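PDB 6S1Y: angiotensin-converting enzyme from Anopheles gambiae, which probably hydrolyses peptides as a zinc-dependent metalloprotease of the angiotensin-converting enzyme family, here holding a gamma-linked glutamate dipeptide in its active-site cleft. Local coordinates for residues M113-Y117 and A484-A490; D274-I280 and V347-F352; P286-Q291 and W310-E316; L324-S329 and I341-T345. All coordinates share one frame; numbering follows the deposited sequence.

Contact 1: M113-Y117 and A484-A490; sequences MESNY and AKYHVSA. With KSN ((2~{S})-2-[[(4~{S})-4-azanyl-5-oxidanyl-5-oxidanylidene-pentanoyl]amino]pentanedioic acid), chain H.
Tyr117, on helix 100-119, and Tyr486, at the start of the short helix 486-489, meet as a T-shaped pair in which the edge of Tyr486 points at the face of Tyr117. The centroids lie 5.6 Å apart and the planes are turned 70° from each other. Tyr486 also sets its backbone over the same ring, with CA 3.9 Å from the Tyr117 centroid in a CH-pi contact. Its CB touches the phenol end, 3.6 Å from Tyr117 CZ, while the backbone O of Ala484 lies at the rim of the Tyr117 ring near its plane. The CG of Tyr486 is anti to its backbone N (chi1 174°), which carries the ring past Tyr117 toward Glu114. There the phenol donates a short hydrogen bond, Tyr486 OH to Glu114 OE2 at 2.6 Å, reaching the oxygen from above the carboxylate plane, 35° out of it. Ala490 CB lies on a face of the Tyr486 ring and also touches the Glu114 carboxylate. One turn before Tyr117, Met113 CB packs 3.2 Å from Ser489 O. Lys485, whose NZ is also bound to Gln255, donates to O19 of the bound glutamyl dipeptide at 2.9 Å. A water takes a hydrogen bond from Lys485 NZ at 2.8 Å and is also bonded to Tyr117 OH. The 484-490 side contributes Lys485, Tyr486 and His487 to the ligand pocket, backed by helix 100-119: a carboxylate fixes the end of Tyr486, the ring pair ties the helix to Tyr486, and the water ties it to the lysine, whose charge probably helps to hold the ligand carboxylate.

Contact 2: D274-I280 and V347-F352; sequences DVTDEMI and VNMREF
Thr276 and Asn348 bring the two backbones to 4.6 Å between CA atoms, at the points where helices 276-281 and 349-368 begin. Val275 and Asn348 occupy the N-cap positions. The contact thus joins helix 276-281 to the start of the helix that carries the zinc ligands His357 and His361. The join is made by Met349 N, which donates to Thr276 OG1 at 3.0 Å with an N-H...O angle of 161°, so a first-turn amide of the long helix is satisfied by a side chain of the other segment. The threonine hydroxyl in turn donates a hydrogen bond from Thr276 OG1 to Asp274 OD1 at 2.8 Å, arriving on the syn side, and OD1 also accepts from Thr276 N, from above the carboxylate plane, closing an Asx turn. Asn348 caps its own helix: with CG lodged between the backbone N and the carbonyl carbon (chi1 59°), OD1 accepts from Glu351 N at 2.8 Å in a nearly straight bond. Two methionines fill the flanks. Met349 crosses Val275 at about a right angle, its SD 3.9 Å from Val275 CG2 and weakly bonded by Val275 N, while its CE lies against Asp274. Met279, bent at chi3 (82°), lays its CE 3.5 Å from Asn348 O and 3.9 Å from Phe352 CB, with SD set obliquely to the Phe352 ring in a Met-aromatic contact. Beyond it, Ile280 CG1 packs on Val347 CG1 at 4.1 Å. Two helix starts are therefore tied by bonds running from amide to hydroxyl to carboxylate, and the aspartate would probably polarise the hydroxyl that receives Met349 N.

Contact 3: P286-Q291 and W310-E316; sequences PIKMFQ and WDKSILE
Leu315 reaches from the loop after helix 307-312 onto helix 286-299, and its atoms meet that helix in sequence. CB stands 4.0 Å from Phe290 CE1, at the near part of the aromatic ring. CG lies anti to the carbonyl carbon (chi1 -45°), and the two methyls beyond it part company. CD1 goes to the helix surface, between Phe290 CD1 and Ile287 CG1, the latter at 4.2 Å. CD2 is placed over a face of the Phe290 ring, 4.1 Å from its centroid and 15° off the normal, a CH-pi contact offset toward the rim. At the other end of Phe290 the indole of Trp310 comes in, with CH2 3.8 Å from Phe290 CB. Trp310 CH2 also approaches Gln291 CG at 3.9 Å, and the amide and indole planes stand 64° apart. Pro286, the first residue of the helix, is covered from the loop side: its CB lies 3.6 Å from Leu315 O, and Glu316 crosses its ring at about a right angle, bringing OE2 to 3.2 Å from Pro286 CG. Leu315 O has a polar partner in Thr345 OG1. No hydrogen bond joins the two segments, so the attachment of the loop and helix 307-312 to helix 286-299 is apolar and shape-dependent, with the leucine methyl on the phenyl face at its centre and the Glu316 carboxylate at its margin.

Contact 4: L324-S329 and I341-T345; sequences LVCHAS and IKQCT. With KSN ((2~{S})-2-[[(4~{S})-4-azanyl-5-oxidanyl-5-oxidanylidene-pentanoyl]amino]pentanedioic acid), chain H.
Lys342 leaves strand 339-342 extended as far as CD, then bends at chi3 and chi4 (55° and 74°), and this fold brings NZ back to Val325 O at 2.9 Å. The ammonium meets that carbonyl a little out of its plane, and a weak bond to Gly41 O gives it a second partner. Next to it the backbones pair: Ser329 and Lys342 form an antiparallel hydrogen-bonded pair, with Ser329 N to Lys342 O at 3.0 Å and Lys342 N to Ser329 O at 3.1 Å. CA-H...O contacts from Ala328 and Ile341 flank it. Toward the end away from the strand, Cys326 and Cys344 are joined by a disulfide with a chi3 of -81°, and Leu324 CD1 packs on Cys344 SG. A water lies between the two segments here, accepting from Cys344 N at 2.9 Å; its link to Cys326 O is doubtful. Ala328 CB rests on Gln343 CG at 3.8 Å, while the carbonyl O of Ala328 accepts from N06 of the bound glutamyl dipeptide at 2.7 Å. His327 NE2 lies 3.1 Å from C05 of the same ligand, and its ring stacks with Tyr486. Covalent bond, strand pairing and lysine together probably help to hold the loop in place, with the Ala328 carbonyl turned to accept one bent hydrogen bond from the ligand amide N06.

Contacts 1 and 4 are buried and share the bound dipeptide: they touch where His327 meets Tyr486 and His487, and there polar groups and rings line the pocket, with a disulfide behind the loop. Contacts 2 and 3 are only partly buried, about 16 Å apart between centres, and meet through Met289, whose CE packs on Met279 and on the start of helix 349-368. Contact 2 mixes capping bonds with methionine packing, whereas contact 3 is apolar throughout its middle. Contact 4 is bonded to contacts 3 and 2, by backbone bonds from Ile314 to Ile341 and Gln343 and by Gln343 NE2 to Glu351, so segment 341-345 links the pocket loop to the loop at Ile314 and to helix 349-368.

Contact 1: M113-Y117 and A484-A490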
# COMPACT_ATOMS: atom_id res chain seq x y z
N MET A 113 -5.63 18.56 -4.02
CA MET A 113 -5.05 17.96 -2.82
C MET A 113 -3.68 17.36 -3.12
O MET A 113 -2.70 17.63 -2.40
CB MET A 113 -5.98 16.87 -2.25
CG MET A 113 -7.35 17.37 -1.88
SD MET A 113 -8.28 16.17 -0.90
CE MET A 113 -8.81 15.02 -2.15
N GLU A 114 -3.59 16.52 -4.15
CA GLU A 114 -2.35 15.80 -4.46
C GLU A 114 -1.23 16.77 -4.78
O GLU A 114 -0.09 16.59 -4.34
CB GLU A 114 -2.60 14.82 -5.61
CG GLU A 114 -1.37 14.08 -6.16
CD GLU A 114 -1.74 12.91 -7.09
OE1 GLU A 114 -2.83 12.95 -7.70
OE2 GLU A 114 -0.94 11.95 -7.18
N SER A 115 -1.55 17.83 -5.52
CA SER A 115 -0.55 18.83 -5.85
C SER A 115 -0.01 19.50 -4.60
O SER A 115 1.20 19.74 -4.49
CB SER A 115 -1.17 19.87 -6.78
OG SER A 115 -0.32 21.00 -6.88
N ASN A 116 -0.90 19.86 -3.67
CA ASN A 116 -0.47 20.49 -2.43
C ASN A 116 0.47 19.57 -1.65
O ASN A 116 1.49 20.01 -1.11
CB ASN A 116 -1.71 20.86 -1.61
CG ASN A 116 -1.39 21.35 -0.23
OD1 ASN A 116 -1.43 20.58 0.73
ND2 ASN A 116 -1.05 22.62 -0.11
N TYR A 117 0.16 18.26 -1.64
CA TYR A 117 0.99 17.28 -0.96
C TYR A 117 2.37 17.17 -1.60
O TYR A 117 3.40 17.18 -0.90
CB TYR A 117 0.27 15.93 -0.99
CG TYR A 117 0.95 14.76 -0.30
CD1 TYR A 117 2.05 14.11 -0.89
CD2 TYR A 117 0.47 14.27 0.91
CE1 TYR A 117 2.64 13.03 -0.27
CE2 TYR A 117 1.06 13.18 1.55
CZ TYR A 117 2.15 12.57 0.96
OH TYR A 117 2.75 11.48 1.58
N ALA A 484 -2.92 14.61 5.06
CA ALA A 484 -1.48 14.50 5.25
C ALA A 484 -0.94 13.13 4.85
O ALA A 484 0.27 12.91 4.92
CB ALA A 484 -1.12 14.78 6.71
N LYS A 485 -1.81 12.21 4.47
CA LYS A 485 -1.42 10.87 4.01
C LYS A 485 -1.70 10.80 2.52
O LYS A 485 -2.80 11.15 2.08
CB LYS A 485 -2.19 9.80 4.78
CG LYS A 485 -2.01 8.39 4.29
CD LYS A 485 -0.59 7.91 4.46
CE LYS A 485 -0.39 6.55 3.77
NZ LYS A 485 1.08 6.23 3.55
N TYR A 486 -0.69 10.36 1.75
CA TYR A 486 -0.74 10.46 0.30
C TYR A 486 -2.07 9.96 -0.25
O TYR A 486 -2.75 10.66 -0.99
CB TYR A 486 0.43 9.67 -0.37
CG TYR A 486 0.29 9.65 -1.89
CD1 TYR A 486 0.57 10.78 -2.65
CD2 TYR A 486 -0.17 8.52 -2.56
CE1 TYR A 486 0.43 10.78 -4.04
CE2 TYR A 486 -0.32 8.52 -3.96
CZ TYR A 486 -0.01 9.65 -4.68
OH TYR A 486 -0.15 9.69 -6.06
N HIS A 487 -2.44 8.72 0.12
CA HIS A 487 -3.59 8.07 -0.51
C HIS A 487 -4.90 8.79 -0.24
O HIS A 487 -5.87 8.58 -0.99
CB HIS A 487 -3.69 6.62 -0.04
CG HIS A 487 -2.46 5.82 -0.31
ND1 HIS A 487 -1.24 6.15 0.22
CD2 HIS A 487 -2.25 4.74 -1.10
CE1 HIS A 487 -0.33 5.29 -0.22
NE2 HIS A 487 -0.92 4.43 -1.02
N VAL A 488 -4.96 9.62 0.79
CA VAL A 488 -6.16 10.40 1.03
C VAL A 488 -6.21 11.59 0.08
O VAL A 488 -7.21 11.82 -0.60
CB VAL A 488 -6.21 10.84 2.50
CG1 VAL A 488 -7.39 11.76 2.75
CG2 VAL A 488 -6.32 9.64 3.45
N SER A 489 -5.10 12.34 -0.01
CA SER A 489 -5.02 13.45 -0.95
C SER A 489 -5.16 13.01 -2.40
O SER A 489 -5.60 13.81 -3.24
CB SER A 489 -3.68 14.18 -0.81
OG SER A 489 -3.67 15.12 0.24
N ALA A 490 -4.76 11.77 -2.73
CA ALA A 490 -4.81 11.28 -4.11
C ALA A 490 -5.99 10.36 -4.38
O ALA A 490 -6.06 9.76 -5.46
CB ALA A 490 -3.52 10.53 -4.48
C10 KSN H . -0.79 4.71 -6.74
C13 KSN H . 1.60 1.46 -4.43
C17 KSN H . 2.30 3.21 1.83
C02 KSN H . 2.57 1.82 1.24
C03 KSN H . 2.31 1.67 -0.26
C04 KSN H . 2.29 2.94 -1.09
C05 KSN H . 3.35 3.01 -2.23
C07 KSN H . 1.60 2.98 -4.13
C08 KSN H . 1.22 3.84 -5.32
C09 KSN H . -0.25 3.65 -5.75
N01 KSN H . 1.77 0.80 1.93
N06 KSN H . 2.98 3.09 -3.65
O11 KSN H . -0.18 5.82 -6.87
O12 KSN H . -1.84 4.49 -7.43
O14 KSN H . 2.65 0.95 -4.93
O15 KSN H . 0.63 0.72 -4.17
O16 KSN H . 4.51 3.08 -1.94
O18 KSN H . 3.22 4.06 1.79
O19 KSN H . 1.21 3.55 2.36
O HOH W 1 2.12 8.71 2.72

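Contact 2: D274-I280 and V347-F352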
# COMPACT_ATOMS: atom_id res chain seq x y z
N ASP A 274 19.38 -5.10 9.84
CA ASP A 274 19.32 -3.95 8.94
C ASP A 274 20.58 -3.98 8.06
O ASP A 274 21.70 -3.78 8.55
CB ASP A 274 19.22 -2.63 9.70
CG ASP A 274 18.98 -1.45 8.77
OD1 ASP A 274 18.99 -1.66 7.54
OD2 ASP A 274 18.77 -0.32 9.29
N VAL A 275 20.39 -4.21 6.77
CA VAL A 275 21.46 -4.38 5.81
C VAL A 275 21.81 -3.07 5.10
O VAL A 275 22.50 -3.08 4.08
CB VAL A 275 21.16 -5.48 4.80
CG1 VAL A 275 20.78 -6.74 5.50
CG2 VAL A 275 20.04 -5.04 3.84
N THR A 276 21.31 -1.94 5.62
CA THR A 276 21.56 -0.68 4.96
C THR A 276 23.05 -0.39 4.86
O THR A 276 23.55 -0.00 3.79
CB THR A 276 20.86 0.47 5.69
OG1 THR A 276 19.44 0.31 5.56
CG2 THR A 276 21.28 1.81 5.09
N ASP A 277 23.78 -0.55 5.96
CA ASP A 277 25.20 -0.20 5.95
C ASP A 277 25.99 -1.08 4.98
O ASP A 277 26.96 -0.61 4.37
CB ASP A 277 25.79 -0.32 7.36
CG ASP A 277 25.24 0.72 8.31
OD1 ASP A 277 24.52 1.64 7.86
OD2 ASP A 277 25.53 0.62 9.53
N GLU A 278 25.60 -2.35 4.81
CA GLU A 278 26.28 -3.19 3.83
C GLU A 278 25.90 -2.81 2.41
O GLU A 278 26.74 -2.89 1.50
CB GLU A 278 25.94 -4.66 4.08
CG GLU A 278 26.71 -5.26 5.22
CD GLU A 278 28.19 -5.35 4.91
OE1 GLU A 278 28.53 -5.64 3.74
OE2 GLU A 278 29.01 -5.13 5.82
N MET A 279 24.64 -2.40 2.20
CA MET A 279 24.26 -1.91 0.88
C MET A 279 25.11 -0.71 0.48
O MET A 279 25.66 -0.65 -0.63
CB MET A 279 22.78 -1.52 0.84
CG MET A 279 21.77 -2.65 0.90
SD MET A 279 20.10 -1.93 1.13
CE MET A 279 19.64 -1.48 -0.54
N ILE A 280 25.22 0.26 1.38
CA ILE A 280 26.03 1.44 1.11
C ILE A 280 27.48 1.04 0.88
O ILE A 280 28.11 1.46 -0.09
CB ILE A 280 25.91 2.44 2.28
CG1 ILE A 280 24.52 3.07 2.26
CG2 ILE A 280 27.00 3.48 2.23
CD1 ILE A 280 24.16 3.79 3.54
N VAL A 347 19.17 4.57 -1.09
CA VAL A 347 19.92 3.33 -0.89
C VAL A 347 19.79 2.99 0.60
O VAL A 347 20.60 3.41 1.43
CB VAL A 347 21.38 3.46 -1.32
CG1 VAL A 347 22.14 2.19 -1.00
CG2 VAL A 347 21.49 3.74 -2.83
N ASN A 348 18.75 2.21 0.92
CA ASN A 348 18.60 1.63 2.25
C ASN A 348 17.67 0.43 2.14
O ASN A 348 17.05 0.19 1.10
CB ASN A 348 18.07 2.66 3.27
CG ASN A 348 16.72 3.23 2.88
OD1 ASN A 348 15.73 2.51 2.82
ND2 ASN A 348 16.69 4.52 2.62
N MET A 349 17.56 -0.31 3.24
CA MET A 349 16.81 -1.57 3.22
C MET A 349 15.32 -1.33 3.03
O MET A 349 14.67 -2.03 2.24
CB MET A 349 17.06 -2.35 4.51
CG MET A 349 16.40 -3.71 4.53
SD MET A 349 16.84 -4.74 5.97
CE MET A 349 15.98 -3.89 7.28
N ARG A 350 14.75 -0.36 3.75
CA ARG A 350 13.34 -0.01 3.56
C ARG A 350 13.02 0.17 2.08
O ARG A 350 12.11 -0.46 1.54
CB ARG A 350 13.05 1.26 4.37
CG ARG A 350 11.59 1.69 4.45
CD ARG A 350 11.46 2.90 5.38
NE ARG A 350 12.11 4.09 4.83
CZ ARG A 350 13.32 4.53 5.16
NH1 ARG A 350 13.80 5.64 4.58
NH2 ARG A 350 14.08 3.89 6.06
N GLU A 351 13.79 1.02 1.40
CA GLU A 351 13.55 1.28 -0.02
C GLU A 351 13.78 0.03 -0.87
O GLU A 351 13.11 -0.16 -1.89
CB GLU A 351 14.46 2.43 -0.49
CG GLU A 351 14.12 3.82 0.06
CD GLU A 351 13.15 4.59 -0.82
OE1 GLU A 351 12.68 5.68 -0.40
OE2 GLU A 351 12.84 4.13 -1.93
N PHE A 352 14.71 -0.83 -0.48
CA PHE A 352 14.89 -2.10 -1.18
C PHE A 352 13.60 -2.90 -1.22
O PHE A 352 13.29 -3.51 -2.24
CB PHE A 352 16.00 -2.91 -0.50
CG PHE A 352 16.64 -3.95 -1.37
CD1 PHE A 352 16.78 -3.76 -2.74
CD2 PHE A 352 17.13 -5.12 -0.82
CE1 PHE A 352 17.41 -4.73 -3.55
CE2 PHE A 352 17.75 -6.10 -1.62
CZ PHE A 352 17.89 -5.90 -2.98

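Contact 3: P286-Q291 and W310-E316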
# COMPACT_ATOMS: atom_id res chain seq x y z
N PRO A 286 20.48 2.81 -6.90
CA PRO A 286 19.10 2.47 -7.25
C PRO A 286 18.99 1.45 -8.37
O PRO A 286 18.19 0.50 -8.27
CB PRO A 286 18.51 3.83 -7.64
CG PRO A 286 19.27 4.79 -6.76
CD PRO A 286 20.67 4.26 -6.69
N ILE A 287 19.78 1.60 -9.44
CA ILE A 287 19.65 0.68 -10.57
C ILE A 287 20.06 -0.73 -10.15
O ILE A 287 19.40 -1.71 -10.50
CB ILE A 287 20.48 1.18 -11.77
CG1 ILE A 287 19.59 2.01 -12.70
CG2 ILE A 287 21.09 0.04 -12.54
CD1 ILE A 287 20.38 2.88 -13.67
N LYS A 288 21.18 -0.85 -9.43
CA LYS A 288 21.55 -2.16 -8.89
C LYS A 288 20.38 -2.76 -8.11
O LYS A 288 20.10 -3.96 -8.23
CB LYS A 288 22.79 -2.01 -8.01
CG LYS A 288 23.26 -3.29 -7.30
CD LYS A 288 23.69 -4.39 -8.26
CE LYS A 288 24.48 -5.48 -7.53
NZ LYS A 288 24.52 -6.78 -8.30
N MET A 289 19.64 -1.93 -7.36
CA MET A 289 18.55 -2.46 -6.54
C MET A 289 17.44 -3.04 -7.41
O MET A 289 16.92 -4.13 -7.12
CB MET A 289 17.99 -1.36 -5.62
CG MET A 289 18.93 -0.97 -4.50
SD MET A 289 18.59 0.66 -3.81
CE MET A 289 17.09 0.33 -2.87
N PHE A 290 17.07 -2.34 -8.49
CA PHE A 290 16.06 -2.88 -9.39
C PHE A 290 16.57 -4.09 -10.16
O PHE A 290 15.80 -5.02 -10.45
CB PHE A 290 15.60 -1.78 -10.35
CG PHE A 290 14.68 -0.77 -9.71
CD1 PHE A 290 15.19 0.33 -9.06
CD2 PHE A 290 13.31 -0.94 -9.75
CE1 PHE A 290 14.36 1.26 -8.46
CE2 PHE A 290 12.47 -0.03 -9.15
CZ PHE A 290 13.00 1.08 -8.51
N GLN A 291 17.86 -4.11 -10.50
CA GLN A 291 18.44 -5.28 -11.15
C GLN A 291 18.29 -6.51 -10.28
O GLN A 291 17.92 -7.58 -10.77
CB GLN A 291 19.91 -5.01 -11.47
CG GLN A 291 20.11 -4.19 -12.74
CD GLN A 291 21.53 -3.69 -12.92
OE1 GLN A 291 22.27 -3.46 -11.95
NE2 GLN A 291 21.92 -3.49 -14.18
N TRP A 310 13.41 0.09 -18.61
CA TRP A 310 14.64 0.79 -18.25
C TRP A 310 14.75 2.14 -18.95
O TRP A 310 15.34 3.08 -18.39
CB TRP A 310 15.87 -0.07 -18.59
CG TRP A 310 15.93 -1.36 -17.82
CD1 TRP A 310 15.65 -2.61 -18.30
CD2 TRP A 310 16.25 -1.51 -16.44
NE1 TRP A 310 15.80 -3.54 -17.30
CE2 TRP A 310 16.16 -2.89 -16.14
CE3 TRP A 310 16.61 -0.62 -15.42
CZ2 TRP A 310 16.41 -3.39 -14.86
CZ3 TRP A 310 16.87 -1.12 -14.17
CH2 TRP A 310 16.77 -2.49 -13.89
N ASP A 311 14.22 2.27 -20.17
CA ASP A 311 14.38 3.52 -20.92
C ASP A 311 13.55 4.64 -20.30
O ASP A 311 14.04 5.76 -20.13
CB ASP A 311 13.94 3.36 -22.38
CG ASP A 311 14.83 2.44 -23.18
OD1 ASP A 311 16.05 2.31 -22.85
OD2 ASP A 311 14.30 1.86 -24.16
N LYS A 312 12.29 4.34 -19.96
CA LYS A 312 11.30 5.35 -19.63
C LYS A 312 10.98 5.44 -18.14
O LYS A 312 10.27 6.37 -17.74
CB LYS A 312 10.01 5.06 -20.42
CG LYS A 312 10.21 5.09 -21.94
CD LYS A 312 8.94 4.70 -22.69
CE LYS A 312 9.13 4.80 -24.21
NZ LYS A 312 7.98 4.22 -24.98
N SER A 313 11.48 4.54 -17.31
CA SER A 313 11.24 4.62 -15.87
C SER A 313 12.05 5.74 -15.23
O SER A 313 13.10 6.15 -15.73
CB SER A 313 11.57 3.30 -15.18
OG SER A 313 10.55 2.33 -15.44
N ILE A 314 11.53 6.25 -14.12
CA ILE A 314 12.20 7.23 -13.28
C ILE A 314 12.52 6.53 -11.96
O ILE A 314 11.61 6.27 -11.16
CB ILE A 314 11.31 8.46 -13.05
CG1 ILE A 314 10.95 9.14 -14.38
CG2 ILE A 314 11.98 9.44 -12.12
CD1 ILE A 314 9.97 10.32 -14.21
N LEU A 315 13.80 6.25 -11.72
CA LEU A 315 14.23 5.44 -10.58
C LEU A 315 15.06 6.19 -9.56
O LEU A 315 15.50 5.58 -8.58
CB LEU A 315 15.05 4.23 -11.06
CG LEU A 315 14.51 3.46 -12.26
CD1 LEU A 315 15.42 2.30 -12.61
CD2 LEU A 315 13.12 2.95 -11.99
N GLU A 316 15.33 7.47 -9.78
CA GLU A 316 15.94 8.35 -8.79
C GLU A 316 15.14 9.64 -8.81
O GLU A 316 14.44 9.93 -9.80
CB GLU A 316 17.40 8.70 -9.07
CG GLU A 316 18.38 7.55 -9.13
CD GLU A 316 19.83 7.97 -8.82
OE1 GLU A 316 20.14 9.19 -8.80
OE2 GLU A 316 20.66 7.07 -8.58

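Contact 4: L324-S329 and I341-T345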
# COMPACT_ATOMS: atom_id res chain seq x y z
N LEU A 324 7.16 17.17 -8.64
CA LEU A 324 6.66 15.88 -9.07
C LEU A 324 6.10 15.15 -7.88
O LEU A 324 6.36 15.51 -6.73
CB LEU A 324 7.75 15.04 -9.73
CG LEU A 324 8.74 14.40 -8.77
CD1 LEU A 324 9.29 13.12 -9.39
CD2 LEU A 324 9.85 15.38 -8.41
N VAL A 325 5.31 14.11 -8.17
CA VAL A 325 4.87 13.15 -7.17
C VAL A 325 6.00 12.14 -6.98
O VAL A 325 6.29 11.35 -7.88
CB VAL A 325 3.58 12.44 -7.59
CG1 VAL A 325 3.29 11.25 -6.64
CG2 VAL A 325 2.42 13.42 -7.63
N CYS A 326 6.65 12.18 -5.82
CA CYS A 326 7.69 11.22 -5.52
C CYS A 326 7.15 9.94 -4.90
O CYS A 326 7.89 8.94 -4.83
CB CYS A 326 8.73 11.82 -4.58
SG CYS A 326 10.23 12.42 -5.44
N HIS A 327 5.88 9.92 -4.47
CA HIS A 327 5.33 8.70 -3.88
C HIS A 327 5.45 7.56 -4.89
O HIS A 327 4.96 7.66 -6.02
CB HIS A 327 3.89 8.91 -3.47
CG HIS A 327 3.39 7.83 -2.57
ND1 HIS A 327 3.48 7.91 -1.20
CD2 HIS A 327 2.91 6.59 -2.84
CE1 HIS A 327 3.00 6.80 -0.67
NE2 HIS A 327 2.67 5.97 -1.65
N ALA A 328 6.12 6.48 -4.50
CA ALA A 328 6.49 5.45 -5.45
C ALA A 328 5.26 4.85 -6.13
O ALA A 328 4.27 4.55 -5.47
CB ALA A 328 7.27 4.33 -4.74
N SER A 329 5.36 4.62 -7.44
CA SER A 329 4.23 4.04 -8.15
C SER A 329 4.70 3.19 -9.32
O SER A 329 5.83 3.29 -9.77
CB SER A 329 3.27 5.13 -8.65
OG SER A 329 3.98 6.13 -9.33
N ILE A 341 8.13 2.34 -13.60
CA ILE A 341 8.13 2.71 -12.20
C ILE A 341 8.64 4.13 -12.08
O ILE A 341 9.60 4.51 -12.76
CB ILE A 341 8.99 1.73 -11.36
CG1 ILE A 341 8.22 0.41 -11.20
CG2 ILE A 341 9.38 2.35 -10.03
CD1 ILE A 341 9.02 -0.72 -10.53
N LYS A 342 8.01 4.90 -11.22
CA LYS A 342 8.47 6.22 -10.83
C LYS A 342 8.71 6.16 -9.33
O LYS A 342 7.76 6.05 -8.54
CB LYS A 342 7.45 7.30 -11.21
CG LYS A 342 7.84 8.70 -10.79
CD LYS A 342 7.02 9.76 -11.56
CE LYS A 342 5.51 9.54 -11.42
NZ LYS A 342 5.00 9.93 -10.08
N GLN A 343 9.98 6.20 -8.94
CA GLN A 343 10.36 6.04 -7.54
C GLN A 343 11.56 6.93 -7.25
O GLN A 343 12.55 6.90 -7.99
CB GLN A 343 10.69 4.58 -7.21
CG GLN A 343 10.95 4.34 -5.73
CD GLN A 343 11.05 2.87 -5.37
OE1 GLN A 343 10.55 2.00 -6.08
NE2 GLN A 343 11.69 2.58 -4.23
N CYS A 344 11.46 7.70 -6.18
CA CYS A 344 12.58 8.54 -5.75
C CYS A 344 13.46 7.72 -4.80
O CYS A 344 13.67 8.03 -3.63
CB CYS A 344 12.07 9.84 -5.15
SG CYS A 344 11.08 10.81 -6.38
N THR A 345 14.00 6.65 -5.38
CA THR A 345 14.75 5.63 -4.67
C THR A 345 15.94 6.18 -3.90
O THR A 345 16.72 7.00 -4.40
CB THR A 345 15.25 4.58 -5.67
OG1 THR A 345 14.18 4.23 -6.56
CG2 THR A 345 15.72 3.32 -4.94
C10 KSN H . -0.79 4.71 -6.74
C13 KSN H . 1.60 1.46 -4.43
C17 KSN H . 2.30 3.21 1.83
C02 KSN H . 2.57 1.82 1.24
C03 KSN H . 2.31 1.67 -0.26
C04 KSN H . 2.29 2.94 -1.09
C05 KSN H . 3.35 3.01 -2.23
C07 KSN H . 1.60 2.98 -4.13
C08 KSN H . 1.22 3.84 -5.32
C09 KSN H . -0.25 3.65 -5.75
N01 KSN H . 1.77 0.80 1.93
N06 KSN H . 2.98 3.09 -3.65
O11 KSN H . -0.18 5.82 -6.87
O12 KSN H . -1.84 4.49 -7.43
O14 KSN H . 2.65 0.95 -4.93
O15 KSN H . 0.63 0.72 -4.17
O16 KSN H . 4.51 3.08 -1.94
O18 KSN H . 3.22 4.06 1.79
O19 KSN H . 1.21 3.55 2.36
O HOH W 2 9.55 7.16 -4.11